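Local coordinates for protein type I polyketide synthase PikAII (Streptomyces venezuelae, PDB 3QP9) that probably epimerizes an alpha-substituent of polyketide intermediates as a C2-type, reductase-incompetent ketoreductase domain of a modular polyketide synthase, at residues V439-E451 with L458-L472. Numbering follows the deposited sequence.
Sequences VAWSPWEGSRVTE and LRRLGLRPLAPATAL
Trp444 and Leu466 meet at a single beta bridge, where Leu466 is gripped through both its backbone polar atoms. Its N donates to Pro443 O at 3.1 Å. Its O accepts from Glu445 N at 2.9 Å. Pro443 and Pro465 suit the bridge: each ring holds phi near the value this extended, polyproline-like stretch needs, and their missing N-H groups are not needed by it. Beside it, the small methyl of Ala471 lies over the six-membered ring of Trp444 in a CH-pi contact, CB 3.9 Å from the centroid, and Leu472 CD2 abuts the ring's edge. With CG beside the backbone N (chi1 -72°), the Trp444 indole swings back to the helix that starts just after Ala467, although its CB bond leaves pointing away. Trp441 presents its edge to Leu466 CD2 (CE3 3.5 Å away), and Trp444 NE1 lies over one face of it, toward the rim. Farther along, Arg459, bent at chi3, brings NH2 to Thr450 O at 3.1 Å, the oxygen lying in the guanidinium plane; Thr450 CG2 packs on Pro465 CG. In the second shell, Phe400 meets Trp441, and Ala263 of helix 262-274 touches Trp444. Two backbone bonds thus set the register where strand 435-441 runs out in this Rossmann-fold protein, apolar and aromatic groups pack against helix 468-481, and Arg459 fastens the end of helix 453-460 to the 3-10 segment 448-450.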
loop_
_atom_site.group_PDB
_atom_site.type_symbol
_atom_site.label_atom_id
_atom_site.label_comp_id
_atom_site.label_asym_id
_atom_site.label_seq_id
_atom_site.Cartn_x
_atom_site.Cartn_y
_atom_site.Cartn_z
ATOM N N VAL A 439 10.038 -3.325 -0.899
ATOM C CA VAL A 439 10.029 -3.957 -2.223
ATOM C C VAL A 439 8.672 -4.644 -2.516
ATOM O O VAL A 439 8.224 -5.552 -1.784
ATOM C CB VAL A 439 11.160 -4.968 -2.373
ATOM C CG1 VAL A 439 11.107 -5.548 -3.731
ATOM C CG2 VAL A 439 12.590 -4.236 -2.201
ATOM N N ALA A 440 7.999 -4.237 -3.599
ATOM C CA ALA A 440 6.661 -4.819 -3.886
ATOM C C ALA A 440 6.869 -5.958 -4.860
ATOM O O ALA A 440 7.161 -5.743 -5.987
ATOM C CB ALA A 440 5.777 -3.777 -4.508
ATOM N N TRP A 441 6.613 -7.185 -4.450
ATOM C CA TRP A 441 6.917 -8.369 -5.236
ATOM C C TRP A 441 5.704 -8.956 -5.889
ATOM O O TRP A 441 4.567 -8.882 -5.375
ATOM C CB TRP A 441 7.425 -9.452 -4.312
ATOM C CG TRP A 441 8.714 -9.146 -3.574
ATOM C CD1 TRP A 441 8.843 -8.774 -2.247
ATOM C CD2 TRP A 441 10.059 -9.384 -4.045
ATOM N NE1 TRP A 441 10.173 -8.691 -1.908
ATOM C CE2 TRP A 441 10.936 -9.123 -2.964
ATOM C CE3 TRP A 441 10.586 -9.818 -5.266
ATOM C CZ2 TRP A 441 12.367 -9.238 -3.076
ATOM C CZ3 TRP A 441 12.008 -9.988 -5.383
ATOM C CH2 TRP A 441 12.869 -9.631 -4.321
ATOM N N SER A 442 5.928 -9.546 -7.055
ATOM C CA SER A 442 4.949 -10.428 -7.581
ATOM C C SER A 442 5.194 -11.773 -6.934
ATOM O O SER A 442 6.252 -11.985 -6.378
ATOM C CB SER A 442 5.028 -10.481 -9.141
ATOM O OG SER A 442 6.228 -11.036 -9.570
ATOM N N PRO A 443 4.209 -12.704 -6.988
ATOM C CA PRO A 443 4.439 -13.956 -6.234
ATOM C C PRO A 443 5.638 -14.790 -6.637
ATOM O O PRO A 443 5.917 -14.972 -7.815
ATOM C CB PRO A 443 3.133 -14.767 -6.522
ATOM C CG PRO A 443 2.042 -13.679 -6.643
ATOM C CD PRO A 443 2.815 -12.562 -7.418
ATOM N N TRP A 444 6.272 -15.398 -5.639
ATOM C CA TRP A 444 7.420 -16.297 -5.824
ATOM C C TRP A 444 6.962 -17.731 -6.070
ATOM O O TRP A 444 5.959 -18.171 -5.503
ATOM C CB TRP A 444 8.195 -16.327 -4.550
ATOM C CG TRP A 444 8.979 -15.052 -4.256
ATOM C CD1 TRP A 444 8.614 -13.731 -4.553
ATOM C CD2 TRP A 444 10.208 -14.965 -3.529
ATOM N NE1 TRP A 444 9.574 -12.869 -4.065
ATOM C CE2 TRP A 444 10.553 -13.587 -3.446
ATOM C CE3 TRP A 444 11.059 -15.923 -2.944
ATOM C CZ2 TRP A 444 11.723 -13.131 -2.794
ATOM C CZ3 TRP A 444 12.234 -15.471 -2.311
ATOM C CH2 TRP A 444 12.547 -14.084 -2.229
ATOM N N GLU A 445 7.724 -18.437 -6.889
ATOM C CA GLU A 445 7.543 -19.892 -7.056
ATOM C C GLU A 445 7.331 -20.584 -5.735
ATOM O O GLU A 445 7.932 -20.221 -4.705
ATOM C CB GLU A 445 8.754 -20.520 -7.723
ATOM C CG GLU A 445 8.863 -20.304 -9.207
ATOM C CD GLU A 445 10.069 -21.001 -9.812
ATOM O OE1 GLU A 445 10.118 -21.044 -11.064
ATOM O OE2 GLU A 445 10.988 -21.457 -9.065
ATOM N N GLY A 446 6.480 -21.603 -5.782
ATOM C CA GLY A 446 6.216 -22.410 -4.626
ATOM C C GLY A 446 5.140 -21.792 -3.750
ATOM O O GLY A 446 4.534 -22.508 -2.955
ATOM N N SER A 447 4.892 -20.479 -3.860
ATOM C CA SER A 447 3.971 -19.861 -2.916
ATOM C C SER A 447 2.522 -20.196 -3.264
ATOM O O SER A 447 2.210 -20.542 -4.425
ATOM C CB SER A 447 4.193 -18.347 -2.793
ATOM O OG SER A 447 3.597 -17.703 -3.883
ATOM N N ARG A 448 1.640 -20.087 -2.261
ATOM C CA ARG A 448 0.249 -20.591 -2.343
ATOM C C ARG A 448 -0.510 -20.122 -3.599
ATOM O O ARG A 448 -1.065 -20.948 -4.312
ATOM C CB ARG A 448 -0.519 -20.157 -1.091
ATOM C CG ARG A 448 -1.541 -21.153 -0.549
ATOM C CD ARG A 448 -1.836 -20.861 0.950
ATOM N NE ARG A 448 -0.613 -20.738 1.784
ATOM C CZ ARG A 448 -0.495 -19.966 2.876
ATOM N NH1 ARG A 448 -1.525 -19.214 3.286
ATOM N NH2 ARG A 448 0.671 -19.917 3.547
ATOM N N VAL A 449 -0.513 -18.812 -3.882
ATOM C CA VAL A 449 -1.212 -18.265 -5.057
ATOM C C VAL A 449 -0.693 -18.781 -6.386
ATOM O O VAL A 449 -1.324 -18.583 -7.400
ATOM C CB VAL A 449 -1.143 -16.701 -5.197
ATOM C CG1 VAL A 449 -2.177 -15.993 -4.337
ATOM C CG2 VAL A 449 0.292 -16.177 -4.998
ATOM N N THR A 450 0.472 -19.390 -6.405
ATOM C CA THR A 450 0.957 -19.895 -7.658
ATOM C C THR A 450 0.366 -21.303 -7.900
ATOM O O THR A 450 0.619 -21.875 -8.933
ATOM C CB THR A 450 2.505 -19.879 -7.728
ATOM O OG1 THR A 450 3.015 -20.691 -6.678
ATOM C CG2 THR A 450 3.031 -18.437 -7.529
ATOM N N GLU A 451 -0.428 -21.790 -6.935
ATOM C CA GLU A 451 -1.164 -23.122 -6.887
ATOM C C GLU A 451 -1.890 -23.676 -8.111
ATOM O O GLU A 451 -2.786 -24.552 -7.971
ATOM C CB GLU A 451 -2.324 -22.975 -5.914
ATOM C CG GLU A 451 -3.417 -22.078 -6.547
ATOM C CD GLU A 451 -4.531 -21.815 -5.579
ATOM O OE1 GLU A 451 -4.428 -20.770 -4.868
ATOM O OE2 GLU A 451 -5.476 -22.665 -5.512
ATOM N N LEU A 458 -3.180 -16.290 -12.674
ATOM C CA LEU A 458 -2.028 -15.341 -12.635
ATOM C C LEU A 458 -1.182 -15.526 -13.868
ATOM O O LEU A 458 -0.761 -14.580 -14.539
ATOM C CB LEU A 458 -1.203 -15.604 -11.375
ATOM C CG LEU A 458 -1.646 -14.964 -10.051
ATOM C CD1 LEU A 458 -0.633 -13.873 -9.645
ATOM C CD2 LEU A 458 -3.084 -14.337 -10.079
ATOM N N ARG A 459 -0.932 -16.784 -14.190
ATOM C CA ARG A 459 -0.092 -17.071 -15.343
ATOM C C ARG A 459 -0.727 -16.586 -16.627
ATOM O O ARG A 459 -0.034 -16.042 -17.485
ATOM C CB ARG A 459 0.291 -18.558 -15.403
ATOM C CG ARG A 459 1.374 -18.842 -14.349
ATOM C CD ARG A 459 1.971 -20.228 -14.460
ATOM N NE ARG A 459 1.006 -21.199 -13.982
ATOM C CZ ARG A 459 0.787 -21.467 -12.698
ATOM N NH1 ARG A 459 -0.145 -22.378 -12.390
ATOM N NH2 ARG A 459 1.492 -20.846 -11.737
ATOM N N ARG A 460 -2.046 -16.726 -16.726
ATOM C CA ARG A 460 -2.744 -16.324 -17.913
ATOM C C ARG A 460 -2.821 -14.804 -18.037
ATOM O O ARG A 460 -2.910 -14.293 -19.148
ATOM C CB ARG A 460 -4.166 -16.922 -17.905
ATOM C CG ARG A 460 -4.639 -17.516 -19.246
ATOM C CD ARG A 460 -6.133 -17.846 -19.182
ATOM N NE ARG A 460 -6.879 -16.657 -18.752
ATOM C CZ ARG A 460 -7.527 -16.549 -17.589
ATOM N NH1 ARG A 460 -7.553 -17.578 -16.738
ATOM N NH2 ARG A 460 -8.154 -15.421 -17.277
ATOM N N LEU A 461 -2.887 -14.104 -16.900
ATOM C CA LEU A 461 -2.628 -12.660 -16.820
ATOM C C LEU A 461 -1.159 -12.266 -17.083
ATOM O O LEU A 461 -0.800 -11.116 -16.983
ATOM C CB LEU A 461 -3.021 -12.159 -15.455
ATOM C CG LEU A 461 -4.211 -11.219 -15.407
ATOM C CD1 LEU A 461 -5.096 -11.556 -14.246
ATOM C CD2 LEU A 461 -3.600 -9.807 -15.268
ATOM N N GLY A 462 -0.326 -13.231 -17.427
ATOM C CA GLY A 462 1.069 -12.949 -17.733
ATOM C C GLY A 462 2.006 -12.733 -16.541
ATOM O O GLY A 462 3.065 -12.189 -16.727
ATOM N N LEU A 463 1.637 -13.182 -15.351
ATOM C CA LEU A 463 2.511 -13.103 -14.167
ATOM C C LEU A 463 3.203 -14.461 -13.973
ATOM O O LEU A 463 2.495 -15.478 -13.692
ATOM C CB LEU A 463 1.740 -12.692 -12.894
ATOM C CG LEU A 463 1.213 -11.240 -12.790
ATOM C CD1 LEU A 463 0.446 -11.082 -11.538
ATOM C CD2 LEU A 463 2.374 -10.236 -12.703
ATOM N N ARG A 464 4.516 -14.496 -14.201
ATOM C CA ARG A 464 5.323 -15.728 -14.114
ATOM C C ARG A 464 5.956 -15.794 -12.721
ATOM O O ARG A 464 6.738 -14.897 -12.386
ATOM C CB ARG A 464 6.416 -15.756 -15.210
ATOM C CG ARG A 464 7.099 -17.170 -15.353
ATOM C CD ARG A 464 8.416 -17.323 -16.183
ATOM N NE ARG A 464 8.227 -17.182 -17.625
ATOM C CZ ARG A 464 8.079 -18.197 -18.473
ATOM N NH1 ARG A 464 8.087 -19.453 -18.015
ATOM N NH2 ARG A 464 7.908 -17.964 -19.773
ATOM N N PRO A 465 5.647 -16.839 -11.903
ATOM C CA PRO A 465 6.249 -16.877 -10.559
ATOM C C PRO A 465 7.752 -16.740 -10.577
ATOM O O PRO A 465 8.425 -17.270 -11.494
ATOM C CB PRO A 465 5.874 -18.260 -10.015
ATOM C CG PRO A 465 4.660 -18.705 -10.884
ATOM C CD PRO A 465 4.456 -17.739 -11.977
ATOM N N LEU A 466 8.239 -15.968 -9.597
ATOM C CA LEU A 466 9.668 -15.627 -9.499
ATOM C C LEU A 466 10.475 -16.792 -8.973
ATOM O O LEU A 466 10.225 -17.264 -7.859
ATOM C CB LEU A 466 9.891 -14.403 -8.576
ATOM C CG LEU A 466 9.787 -12.972 -9.098
ATOM C CD1 LEU A 466 9.000 -12.748 -10.411
ATOM C CD2 LEU A 466 9.650 -11.794 -8.004
ATOM N N ALA A 467 11.526 -17.182 -9.699
ATOM C CA ALA A 467 12.487 -18.127 -9.027
ATOM C C ALA A 467 13.170 -17.400 -7.836
ATOM O O ALA A 467 13.508 -16.225 -7.929
ATOM C CB ALA A 467 13.507 -18.675 -9.955
ATOM N N PRO A 468 13.294 -18.110 -6.705
ATOM C CA PRO A 468 13.755 -17.570 -5.433
ATOM C C PRO A 468 15.163 -17.012 -5.585
ATOM O O PRO A 468 15.414 -15.879 -5.181
ATOM C CB PRO A 468 13.686 -18.790 -4.486
ATOM C CG PRO A 468 12.459 -19.535 -5.023
ATOM C CD PRO A 468 12.526 -19.373 -6.531
ATOM N N ALA A 469 16.028 -17.758 -6.244
ATOM C CA ALA A 469 17.390 -17.311 -6.494
ATOM C C ALA A 469 17.494 -15.981 -7.266
ATOM O O ALA A 469 18.306 -15.089 -6.904
ATOM C CB ALA A 469 18.134 -18.411 -7.290
ATOM N N THR A 470 16.796 -15.924 -8.411
ATOM C CA THR A 470 16.686 -14.727 -9.218
ATOM C C THR A 470 16.072 -13.544 -8.456
ATOM O O THR A 470 16.630 -12.442 -8.517
ATOM C CB THR A 470 15.881 -15.020 -10.486
ATOM O OG1 THR A 470 16.494 -16.155 -11.079
ATOM C CG2 THR A 470 15.947 -13.873 -11.468
ATOM N N ALA A 471 14.995 -13.797 -7.719
ATOM C CA ALA A 471 14.325 -12.767 -6.924
ATOM C C ALA A 471 15.314 -12.215 -5.897
ATOM O O ALA A 471 15.386 -11.003 -5.658
ATOM C CB ALA A 471 13.050 -13.336 -6.221
ATOM N N LEU A 472 16.080 -13.092 -5.247
ATOM C CA LEU A 472 16.947 -12.583 -4.182
ATOM C C LEU A 472 18.084 -11.796 -4.805
ATOM O O LEU A 472 18.562 -10.869 -4.209
ATOM C CB LEU A 472 17.494 -13.688 -3.250
ATOM C CG LEU A 472 16.424 -14.253 -2.326
ATOM C CD1 LEU A 472 16.815 -15.634 -1.699
ATOM C CD2 LEU A 472 16.053 -13.220 -1.252
#